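Purine nucleoside phosphorylase YlmD (PDB 6T1B) catalyses the zinc-dependent phosphorolysis of adenosine, inosine and S-methyl-5'-thioadenosine to free purine base and ribose 1-phosphate sugars, and also deaminates adenosine. Local coordinates at residues 75-81 / 104-110; 118-124 / 263-269; 178-184 / 240-246. All blocks are in the same frame, centred on the assembly; numbering follows the deposited sequence. Where two conformers were deposited one is given.

Interaction 1: 75-81 / 104-110; sequences VCCEQVH and VPGVDGL. With NOS (inosine), chain B.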
loop_
_atom_site.group_PDB
_atom_site.type_symbol
_atom_site.label_atom_id
_atom_site.label_comp_id
_atom_site.label_asym_id
_atom_site.label_seq_id
_atom_site.Cartn_x
_atom_site.Cartn_y
_atom_site.Cartn_z
ATOM N N VAL A 75 12.207 4.999 3.389
ATOM C CA VAL A 75 12.517 4.864 1.967
ATOM C C VAL A 75 11.211 4.920 1.196
ATOM O O VAL A 75 10.282 4.172 1.503
ATOM C CB VAL A 75 13.239 3.549 1.652
ATOM C CG1 VAL A 75 13.588 3.507 0.175
ATOM C CG2 VAL A 75 14.484 3.380 2.495
ATOM N N CYS A 76 11.149 5.809 0.206
ATOM C CA CYS A 76 9.990 6.030 -0.633
ATOM C C CYS A 76 10.360 5.731 -2.082
ATOM O O CYS A 76 11.544 5.715 -2.462
ATOM C CB CYS A 76 9.537 7.491 -0.515
ATOM S SG CYS A 76 9.014 7.957 1.165
ATOM N N CYS A 77 9.330 5.557 -2.900
ATOM C CA CYS A 77 9.514 5.320 -4.326
ATOM C C CYS A 77 8.587 6.195 -5.154
ATOM O O CYS A 77 7.656 6.819 -4.649
ATOM C CB CYS A 77 9.341 3.840 -4.673
ATOM S SG CYS A 77 7.735 3.119 -4.323
ATOM N N GLU A 78 8.897 6.266 -6.445
ATOM C CA GLU A 78 8.225 7.207 -7.325
ATOM C C GLU A 78 6.758 6.875 -7.505
ATOM O O GLU A 78 5.944 7.785 -7.695
ATOM C CB GLU A 78 8.901 7.216 -8.685
ATOM C CG GLU A 78 8.387 8.271 -9.604
ATOM C CD GLU A 78 9.113 8.288 -10.951
ATOM O OE1 GLU A 78 8.750 9.181 -11.786
ATOM O OE2 GLU A 78 10.032 7.479 -11.203
ATOM N N GLN A 79 6.398 5.593 -7.505
ATOM C CA GLN A 79 5.013 5.132 -7.677
ATOM C C GLN A 79 4.433 5.562 -9.025
ATOM O O GLN A 79 3.549 6.414 -9.117
ATOM C CB GLN A 79 4.132 5.548 -6.498
ATOM C CG GLN A 79 4.591 4.943 -5.186
ATOM C CD GLN A 79 3.720 5.280 -3.989
ATOM O OE1 GLN A 79 4.210 5.736 -2.964
ATOM N NE2 GLN A 79 2.431 4.993 -4.099
ATOM N N VAL A 80 4.922 4.895 -10.070
ATOM C CA VAL A 80 4.555 5.221 -11.438
ATOM C C VAL A 80 3.381 4.419 -11.974
ATOM O O VAL A 80 3.077 4.499 -13.172
ATOM C CB VAL A 80 5.766 5.101 -12.389
ATOM C CG1 VAL A 80 6.852 6.066 -11.945
ATOM C CG2 VAL A 80 6.267 3.660 -12.473
ATOM N N HIS A 81 2.703 3.671 -11.094
ATOM C CA HIS A 81 1.579 2.809 -11.492
ATOM C C HIS A 81 1.994 1.698 -12.439
ATOM O O HIS A 81 1.243 1.278 -13.319
ATOM C CB HIS A 81 0.401 3.615 -12.051
ATOM C CG HIS A 81 -0.420 4.255 -10.995
ATOM N ND1 HIS A 81 -0.128 5.497 -10.478
ATOM C CD2 HIS A 81 -1.507 3.806 -10.314
ATOM C CE1 HIS A 81 -1.013 5.802 -9.545
ATOM N NE2 HIS A 81 -1.855 4.793 -9.426
ATOM N N VAL A 104 13.084 6.345 -4.845
ATOM C CA VAL A 104 13.559 5.272 -5.714
ATOM C C VAL A 104 12.778 5.363 -7.016
ATOM O O VAL A 104 11.543 5.262 -6.989
ATOM C CB VAL A 104 13.352 3.902 -5.050
ATOM C CG1 VAL A 104 13.788 2.782 -5.979
ATOM C CG2 VAL A 104 14.062 3.833 -3.735
ATOM N N PRO A 105 13.427 5.518 -8.168
ATOM C CA PRO A 105 12.671 5.810 -9.387
ATOM C C PRO A 105 12.051 4.579 -10.030
ATOM O O PRO A 105 12.582 3.469 -9.973
ATOM C CB PRO A 105 13.730 6.422 -10.315
ATOM C CG PRO A 105 15.009 5.852 -9.836
ATOM C CD PRO A 105 14.883 5.676 -8.362
ATOM N N GLY A 106 10.890 4.797 -10.643
ATOM C CA GLY A 106 10.335 3.841 -11.582
ATOM C C GLY A 106 9.716 2.607 -10.962
ATOM O O GLY A 106 9.458 1.642 -11.692
ATOM N N VAL A 107 9.501 2.582 -9.653
ATOM C CA VAL A 107 8.965 1.393 -9.015
ATOM C C VAL A 107 7.753 1.747 -8.166
ATOM O O VAL A 107 7.585 2.884 -7.710
ATOM C CB VAL A 107 10.004 0.592 -8.194
ATOM C CG1 VAL A 107 11.266 0.318 -8.980
ATOM C CG2 VAL A 107 10.333 1.281 -6.903
ATOM N N ASP A 108 6.944 0.720 -7.901
ATOM C CA ASP A 108 5.726 0.806 -7.138
ATOM C C ASP A 108 5.717 -0.137 -5.945
ATOM O O ASP A 108 4.700 -0.222 -5.251
ATOM C CB ASP A 108 4.512 0.553 -8.049
ATOM C CG ASP A 108 4.235 1.749 -8.931
ATOM O OD1 ASP A 108 4.964 1.889 -9.944
ATOM O OD2 ASP A 108 3.357 2.545 -8.518
ATOM N N GLY A 109 6.810 -0.820 -5.683
ATOM C CA GLY A 109 6.907 -1.597 -4.470
ATOM C C GLY A 109 8.346 -1.650 -4.021
ATOM O O GLY A 109 9.281 -1.478 -4.811
ATOM N N LEU A 110 8.511 -1.931 -2.731
ATOM C CA LEU A 110 9.817 -1.994 -2.108
ATOM C C LEU A 110 9.829 -3.171 -1.150
ATOM O O LEU A 110 8.783 -3.552 -0.612
ATOM C CB LEU A 110 10.116 -0.748 -1.269
ATOM C CG LEU A 110 10.145 0.573 -2.016
ATOM C CD1 LEU A 110 10.249 1.738 -1.050
ATOM C CD2 LEU A 110 11.251 0.581 -3.043
HETATM N N9 NOS B . 1.811 10.882 -5.361
HETATM C C4 NOS B . 2.842 10.311 -4.712
HETATM N N3 NOS B . 3.502 8.988 -4.807
HETATM C C2 NOS B . 4.636 8.704 -3.974
HETATM N N1 NOS B . 5.145 9.674 -3.046
HETATM C C6 NOS B . 4.554 10.951 -2.912
HETATM O O6 NOS B . 5.018 11.713 -2.109
HETATM C C5 NOS B . 3.337 11.230 -3.818
HETATM N N7 NOS B . 2.586 12.284 -3.895
HETATM C C8 NOS B . 1.660 12.101 -4.833
HETATM C "C5'" NOS B . 0.059 6.954 -5.309
HETATM O "O5'" NOS B . -1.200 6.415 -4.917
HETATM C "C4'" NOS B . -0.117 8.078 -6.298
HETATM O "O4'" NOS B . 0.132 9.327 -5.615
HETATM C "C1'" NOS B . 1.039 10.116 -6.357
HETATM C "C2'" NOS B . 1.821 9.156 -7.249
HETATM O "O2'" NOS B . 2.246 9.814 -8.434
HETATM C "C3'" NOS B . 0.801 8.048 -7.521
HETATM O "O3'" NOS B . 0.035 8.379 -8.691
#
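The loop that brings H81 to the catalytic zinc lies against the turn 104-110, and the carboxylate of D108 fixes the zinc end of that loop. D108 OD2 takes H81 N at 2.9 Å, met on the syn side and somewhat out of the carboxylate plane. D108 OD1 draws a weak bond from V80 N, and also accepts from G82 N. Back along the loop, C77 and V104 form a single bridge: V104 N gives a nearly straight bond to C76 O (2.9 Å, 167°), and E78 N returns one to V104 O. Q79 N then reaches V107 O at 3.0 Å. E78 runs out extended from a CG anti to the backbone N (chi1 -173°), which carries OE2 to G106 N at 2.9 Å, on the anti side of the carboxylate. Beneath the loop, C77 CB presses on V107 CG2 at 3.5 Å, while V75 CG1 touches both V104 CG2 and L110 CD1. On the pocket side, Q79 OE1 accepts from C122 N and lies 3.2 Å from C2 of the inosine base; the H81 ring turns its edge, at CE1, to the ribose O3'. Because D108 OD2 also accepts from ND1 of H143, one carboxylate acts as a second shell for two zinc ligands, which is likely to hold the H81 backbone and the H143 ring in step.

Interaction 2: 118-124 / 263-269; sequences LLALCFA and RMLAFIG. With NOS (inosine), chain B.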
loop_
_atom_site.group_PDB
_atom_site.type_symbol
_atom_site.label_atom_id
_atom_site.label_comp_id
_atom_site.label_asym_id
_atom_site.label_seq_id
_atom_site.Cartn_x
_atom_site.Cartn_y
_atom_site.Cartn_z
ATOM N N LEU A 118 12.189 2.061 7.162
ATOM C CA LEU A 118 10.738 2.153 7.072
ATOM C C LEU A 118 10.338 2.329 5.621
ATOM O O LEU A 118 10.554 3.388 5.038
ATOM C CB LEU A 118 10.191 3.295 7.933
ATOM C CG LEU A 118 8.675 3.218 8.132
ATOM C CD1 LEU A 118 8.277 2.113 9.100
ATOM C CD2 LEU A 118 8.086 4.562 8.560
ATOM N N LEU A 119 9.726 1.306 5.024
ATOM C CA LEU A 119 9.192 1.434 3.680
ATOM C C LEU A 119 7.943 2.289 3.777
ATOM O O LEU A 119 7.095 2.053 4.651
ATOM C CB LEU A 119 8.839 0.058 3.120
ATOM C CG LEU A 119 9.989 -0.962 3.221
ATOM C CD1 LEU A 119 9.503 -2.284 2.639
ATOM C CD2 LEU A 119 11.235 -0.514 2.563
ATOM N N ALA A 120 7.785 3.248 2.872
ATOM C CA ALA A 120 6.738 4.249 3.014
ATOM C C ALA A 120 6.200 4.595 1.631
ATOM O O ALA A 120 6.919 5.178 0.807
ATOM C CB ALA A 120 7.309 5.476 3.727
ATOM N N LEU A 121 4.922 4.257 1.386
ATOM C CA LEU A 121 4.260 4.485 0.109
ATOM C C LEU A 121 2.937 5.234 0.331
ATOM O O LEU A 121 2.298 5.078 1.379
ATOM C CB LEU A 121 4.007 3.165 -0.642
ATOM C CG LEU A 121 5.193 2.586 -1.417
ATOM C CD1 LEU A 121 6.336 1.978 -0.622
ATOM C CD2 LEU A 121 4.673 1.549 -2.423
ATOM N N CYS A 122 2.548 6.033 -0.661
ATOM C CA CYS A 122 1.386 6.893 -0.556
ATOM C C CYS A 122 0.171 6.302 -1.242
ATOM O O CYS A 122 0.308 5.683 -2.310
ATOM C CB CYS A 122 1.702 8.230 -1.217
ATOM S SG CYS A 122 2.791 9.297 -0.254
ATOM N N PHE A 123 -1.016 6.548 -0.662
ATOM C CA PHE A 123 -2.250 5.930 -1.111
ATOM C C PHE A 123 -3.430 6.873 -0.934
ATOM O O PHE A 123 -3.518 7.597 0.060
ATOM C CB PHE A 123 -2.540 4.666 -0.296
ATOM C CG PHE A 123 -1.595 3.581 -0.600
ATOM C CD1 PHE A 123 -1.851 2.720 -1.649
ATOM C CD2 PHE A 123 -0.401 3.480 0.072
ATOM C CE1 PHE A 123 -0.943 1.732 -1.992
ATOM C CE2 PHE A 123 0.514 2.491 -0.276
ATOM C CZ PHE A 123 0.241 1.630 -1.312
ATOM N N ALA A 124 -4.404 6.792 -1.854
ATOM C CA ALA A 124 -5.713 7.411 -1.679
ATOM C C ALA A 124 -6.742 6.747 -2.598
ATOM O O ALA A 124 -7.406 7.403 -3.390
ATOM C CB ALA A 124 -5.654 8.911 -1.920
ATOM N N ARG A 263 -2.728 12.330 0.417
ATOM C CA ARG A 263 -2.365 10.929 0.448
ATOM C C ARG A 263 -2.110 10.458 1.873
ATOM O O ARG A 263 -1.476 11.158 2.675
ATOM C CB ARG A 263 -1.087 10.679 -0.355
ATOM C CG ARG A 263 -1.168 11.053 -1.814
ATOM C CD ARG A 263 -2.081 10.107 -2.566
ATOM N NE ARG A 263 -2.133 10.406 -3.991
ATOM C CZ ARG A 263 -3.067 11.154 -4.568
ATOM N NH1 ARG A 263 -4.044 11.694 -3.856
ATOM N NH2 ARG A 263 -3.033 11.377 -5.878
ATOM N N MET A 264 -2.629 9.273 2.172
ATOM C CA MET A 264 -2.209 8.566 3.363
ATOM C C MET A 264 -0.863 7.891 3.084
ATOM O O MET A 264 -0.497 7.663 1.935
ATOM C CB MET A 264 -3.208 7.480 3.724
ATOM C CG MET A 264 -4.603 7.941 4.119
ATOM S SD MET A 264 -5.745 8.268 2.769
ATOM C CE MET A 264 -6.088 6.607 2.169
ATOM N N LEU A 265 -0.137 7.567 4.150
ATOM C CA LEU A 265 1.090 6.796 4.029
ATOM C C LEU A 265 0.824 5.406 4.595
ATOM O O LEU A 265 0.361 5.281 5.740
ATOM C CB LEU A 265 2.211 7.411 4.847
ATOM C CG LEU A 265 3.622 6.949 4.515
ATOM C CD1 LEU A 265 4.077 7.641 3.216
ATOM C CD2 LEU A 265 4.567 7.181 5.663
ATOM N N ALA A 266 1.113 4.394 3.799
ATOM C CA ALA A 266 1.258 3.024 4.276
ATOM C C ALA A 266 2.728 2.812 4.587
ATOM O O ALA A 266 3.609 3.292 3.862
ATOM C CB ALA A 266 0.842 2.032 3.195
ATOM N N PHE A 267 2.995 2.095 5.670
ATOM C CA PHE A 267 4.377 1.946 6.089
ATOM C C PHE A 267 4.579 0.577 6.703
ATOM O O PHE A 267 3.655 -0.014 7.282
ATOM C CB PHE A 267 4.802 3.044 7.066
ATOM C CG PHE A 267 3.865 3.208 8.226
ATOM C CD1 PHE A 267 4.023 2.472 9.389
ATOM C CD2 PHE A 267 2.799 4.095 8.147
ATOM C CE1 PHE A 267 3.147 2.630 10.445
ATOM C CE2 PHE A 267 1.936 4.247 9.210
ATOM C CZ PHE A 267 2.091 3.500 10.344
ATOM N N ILE A 268 5.782 0.051 6.528
ATOM C CA ILE A 268 6.187 -1.162 7.237
ATOM C C ILE A 268 7.698 -1.151 7.428
ATOM O O ILE A 268 8.463 -0.811 6.516
ATOM C CB ILE A 268 5.688 -2.430 6.514
ATOM C CG1 ILE A 268 5.962 -3.695 7.337
ATOM C CG2 ILE A 268 6.317 -2.582 5.118
ATOM C CD1 ILE A 268 5.223 -4.938 6.823
ATOM N N GLY A 269 8.129 -1.584 8.608
ATOM C CA GLY A 269 9.543 -1.680 8.926
ATOM C C GLY A 269 9.718 -2.432 10.227
ATOM O O GLY A 269 8.741 -2.701 10.935
HETATM N N9 NOS B . 1.811 10.882 -5.361
HETATM C C4 NOS B . 2.842 10.311 -4.712
HETATM N N3 NOS B . 3.502 8.988 -4.807
HETATM C C2 NOS B . 4.636 8.704 -3.974
HETATM N N1 NOS B . 5.145 9.674 -3.046
HETATM C C6 NOS B . 4.554 10.951 -2.912
HETATM O O6 NOS B . 5.018 11.713 -2.109
HETATM C C5 NOS B . 3.337 11.230 -3.818
HETATM N N7 NOS B . 2.586 12.284 -3.895
HETATM C C8 NOS B . 1.660 12.101 -4.833
HETATM C "C5'" NOS B . 0.059 6.954 -5.309
HETATM O "O5'" NOS B . -1.200 6.415 -4.917
HETATM C "C4'" NOS B . -0.117 8.078 -6.298
HETATM O "O4'" NOS B . 0.132 9.327 -5.615
HETATM C "C1'" NOS B . 1.039 10.116 -6.357
HETATM C "C2'" NOS B . 1.821 9.156 -7.249
HETATM O "O2'" NOS B . 2.246 9.814 -8.434
HETATM C "C3'" NOS B . 0.801 8.048 -7.521
HETATM O "O3'" NOS B . 0.035 8.379 -8.691
#
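L121 O is gripped by two groups of the facing strand: A266 N at 2.8 Å, nearly along the C=O axis (171°), and, more loosely, the CA of L265 at 3.4 Å. F123 O likewise takes M264 N at 2.8 Å, here in the carbonyl plane, with the CA of R263 nearby. These bonds belong to an antiparallel ladder in which L119-I268, L121-A266 and F123-M264 are the hydrogen-bonded pairs, and A120-F267 and C122-L265 the non-hydrogen-bonded ones.

One face carries L119, L121, F123, M264, A266 and I268. Here the CE2 corner of the F123 ring meets A266 CB at 3.5 Å, and L119 and I268 run alongside each other, with CD1 of the leucine against CG2 of the isoleucine. M264 folds back, bent at both chi2 and chi3, and lays its CE against F123 O and A124 CA. L141 and H143 of strand 138-144 pack on this face. The other face bears A120, C122, L265 and F267, with L63 of helix 53-67 against it; A120 CB meets both methyls of L265, 3.8 Å from CD2.

At one end the ladder opens onto the inosine. C122 O accepts the ribose O5' hydroxyl at 3.1 Å, and C122 SG approaches the base at C6. R263, just ahead of the strand, bends at chi2 (-70°), its CB against C122 CB and its CD against A124 CB, and this path delivers NE to the ribose O4' at 3.0 Å. The bond is nearly straight (175°), with O4' in the guanidinium plane, at its edge. Two neighbouring inner strands of a mixed sheet thus end as a nucleoside-binding rim, where backbone and side chain take hold of the sugar together.

Interaction 3: 178-184 / 240-246; sequences PAIGPCC and SERCTSC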
loop_
_atom_site.group_PDB
_atom_site.type_symbol
_atom_site.label_atom_id
_atom_site.label_comp_id
_atom_site.label_asym_id
_atom_site.label_seq_id
_atom_site.Cartn_x
_atom_site.Cartn_y
_atom_site.Cartn_z
ATOM N N PRO A 178 -6.751 -0.819 3.564
ATOM C CA PRO A 178 -7.873 0.005 3.091
ATOM C C PRO A 178 -7.636 0.539 1.687
ATOM O O PRO A 178 -6.548 1.022 1.365
ATOM C CB PRO A 178 -7.929 1.134 4.122
ATOM C CG PRO A 178 -7.377 0.519 5.369
ATOM C CD PRO A 178 -6.260 -0.373 4.881
ATOM N N ALA A 179 -8.687 0.498 0.878
ATOM C CA ALA A 179 -8.620 0.853 -0.531
ATOM C C ALA A 179 -10.040 1.064 -1.006
ATOM O O ALA A 179 -11.000 0.824 -0.274
ATOM C CB ALA A 179 -7.917 -0.236 -1.340
ATOM N N ILE A 180 -10.187 1.540 -2.234
ATOM C CA ILE A 180 -11.524 1.777 -2.745
ATOM C C ILE A 180 -12.199 0.432 -2.992
ATOM O O ILE A 180 -11.593 -0.497 -3.528
ATOM C CB ILE A 180 -11.478 2.657 -4.002
ATOM C CG1 ILE A 180 -12.869 3.164 -4.343
ATOM C CG2 ILE A 180 -10.825 1.928 -5.141
ATOM C CD1 ILE A 180 -12.871 4.183 -5.451
ATOM N N GLY A 181 -13.462 0.330 -2.605
ATOM C CA GLY A 181 -14.214 -0.890 -2.773
ATOM C C GLY A 181 -15.061 -0.873 -4.025
ATOM O O GLY A 181 -15.247 0.156 -4.673
ATOM N N PRO A 182 -15.607 -2.043 -4.376
ATOM C CA PRO A 182 -16.492 -2.122 -5.542
ATOM C C PRO A 182 -17.767 -1.354 -5.330
ATOM O O PRO A 182 -18.455 -1.028 -6.306
ATOM C CB PRO A 182 -16.752 -3.623 -5.692
ATOM C CG PRO A 182 -16.508 -4.193 -4.321
ATOM C CD PRO A 182 -15.435 -3.338 -3.699
ATOM N N CYS A 183 -18.111 -1.079 -4.065
ATOM C CA CYS A 183 -19.182 -0.145 -3.741
ATOM C C CYS A 183 -19.039 1.184 -4.471
ATOM O O CYS A 183 -20.049 1.822 -4.790
ATOM C CB CYS A 183 -19.174 0.108 -2.225
ATOM S SG CYS A 183 -17.514 0.145 -1.434
ATOM N N CYS A 184 -17.796 1.616 -4.732
ATOM C CA CYS A 184 -17.518 2.951 -5.237
ATOM C C CYS A 184 -16.649 3.002 -6.489
ATOM O O CYS A 184 -16.462 4.091 -7.032
ATOM C CB CYS A 184 -16.786 3.779 -4.156
ATOM S SG CYS A 184 -17.668 3.979 -2.579
ATOM N N SER A 240 -8.407 -6.071 4.751
ATOM C CA SER A 240 -9.226 -5.040 5.373
ATOM C C SER A 240 -10.526 -4.852 4.600
ATOM O O SER A 240 -10.530 -4.845 3.365
ATOM C CB SER A 240 -8.469 -3.710 5.360
ATOM O OG SER A 240 -9.224 -2.666 5.949
ATOM N N GLU A 241 -11.623 -4.643 5.325
ATOM C CA GLU A 241 -12.903 -4.328 4.708
ATOM C C GLU A 241 -13.112 -2.820 4.535
ATOM O O GLU A 241 -14.160 -2.407 4.019
ATOM C CB GLU A 241 -14.066 -4.891 5.534
ATOM C CG GLU A 241 -13.918 -6.331 6.004
ATOM C CD GLU A 241 -14.313 -7.348 4.962
ATOM O OE1 GLU A 241 -14.556 -8.516 5.337
ATOM O OE2 GLU A 241 -14.378 -6.984 3.769
ATOM N N ARG A 242 -12.165 -1.996 4.968
ATOM C CA ARG A 242 -12.366 -0.556 4.934
ATOM C C ARG A 242 -12.250 -0.039 3.507
ATOM O O ARG A 242 -11.285 -0.351 2.790
ATOM C CB ARG A 242 -11.325 0.133 5.810
ATOM C CG ARG A 242 -11.418 -0.206 7.273
ATOM C CD ARG A 242 -10.285 0.466 8.005
ATOM N NE ARG A 242 -10.273 0.200 9.438
ATOM C CZ ARG A 242 -10.920 0.919 10.348
ATOM N NH1 ARG A 242 -11.671 1.943 9.984
ATOM N NH2 ARG A 242 -10.822 0.589 11.629
ATOM N N CYS A 243 -13.216 0.803 3.116
ATOM C CA CYS A 243 -13.221 1.477 1.820
ATOM C C CYS A 243 -12.811 2.931 2.022
ATOM O O CYS A 243 -13.435 3.645 2.815
ATOM C CB CYS A 243 -14.629 1.458 1.200
ATOM S SG CYS A 243 -14.764 2.380 -0.350
ATOM N N THR A 244 -11.789 3.369 1.270
ATOM C CA THR A 244 -11.295 4.742 1.359
ATOM C C THR A 244 -12.334 5.750 0.891
ATOM O O THR A 244 -12.410 6.853 1.436
ATOM C CB THR A 244 -10.013 4.903 0.535
ATOM O OG1 THR A 244 -10.195 4.329 -0.770
ATOM C CG2 THR A 244 -8.889 4.197 1.181
ATOM N N SER A 245 -13.101 5.403 -0.152
ATOM C CA SER A 245 -14.135 6.317 -0.600
ATOM C C SER A 245 -15.261 6.414 0.423
ATOM O O SER A 245 -15.736 7.520 0.684
ATOM C CB SER A 245 -14.668 5.937 -1.988
ATOM O OG SER A 245 -15.862 6.650 -2.294
ATOM N N CYS A 246 -15.683 5.298 1.009
ATOM C CA CYS A 246 -16.821 5.297 1.909
ATOM C C CYS A 246 -16.522 5.985 3.229
ATOM O O CYS A 246 -17.370 6.684 3.774
ATOM C CB CYS A 246 -17.226 3.853 2.208
ATOM S SG CYS A 246 -18.207 3.054 0.889
#
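C183, C184, C243 and C246 converge their sulfurs on the second zinc, which is probably structural, two from each segment, and all four are its ligands. Across the contact the sulfurs stand close, C184 SG 3.6 Å from C246 SG and C183 SG 3.7 Å from C243 SG, as a four-cysteine cage round one metal requires. C243 SG has company beyond the zinc: G181 N, from the other segment, and C246 N, from its own, each give it a hydrogen bond of 3.3 Å. Such N-H donors would be expected to ease the negative charge on a thiolate sulfur. With SG anti to the backbone N (chi1 176°), C243 reaches across to G181. A serine here, with its shorter reach and harder oxygen, would probably weaken the zinc's hold and leave the amides of G181 and C246 without their sulfur acceptor. G181, having no side chain, lets the chain pass close to C183 SG.

One step out, the backbones join: T244 N bonds to A179 O at 3.1 Å, coming from above the carbonyl plane, and A179 N makes a weak bond to R242 O. The P178 ring lies alongside the R242 chain, CB to CB 3.9 Å, with S240 OG near its CG. S240 OG also accepts from R242 N in an ST turn and bonds to D4, while T244 OG1 bonds to D125. K220, on helix 219-229, reaches the carbonyls of S240 and R242. The two segments leave neighbouring parallel strands, 173-176 and 237-239, and beside them R242 bonds to F6 O on strand 6-8.

In the fold
From the N terminus, interaction 1 comes first: 104-110 turns back onto 75-81 and closes a short loop that includes strand 85-87. Only then does interaction 2 open, at 118-124, whose partner 263-269 lies near the far end of the chain. Interaction 3 is nested within that long loop. Interactions 1 and 2 are in series yet touch, since V75 pairs with L118 beside it in the sheet, and both border the inosine. M264 CE meets T244 CG2, the link from interaction 2 to interaction 3, the two contacts lying about 17 Å apart, centre to centre. Interactions 1 and 3 make no touch, lying on opposite sides of the chain's centre, one by the catalytic zinc and the other holding the second.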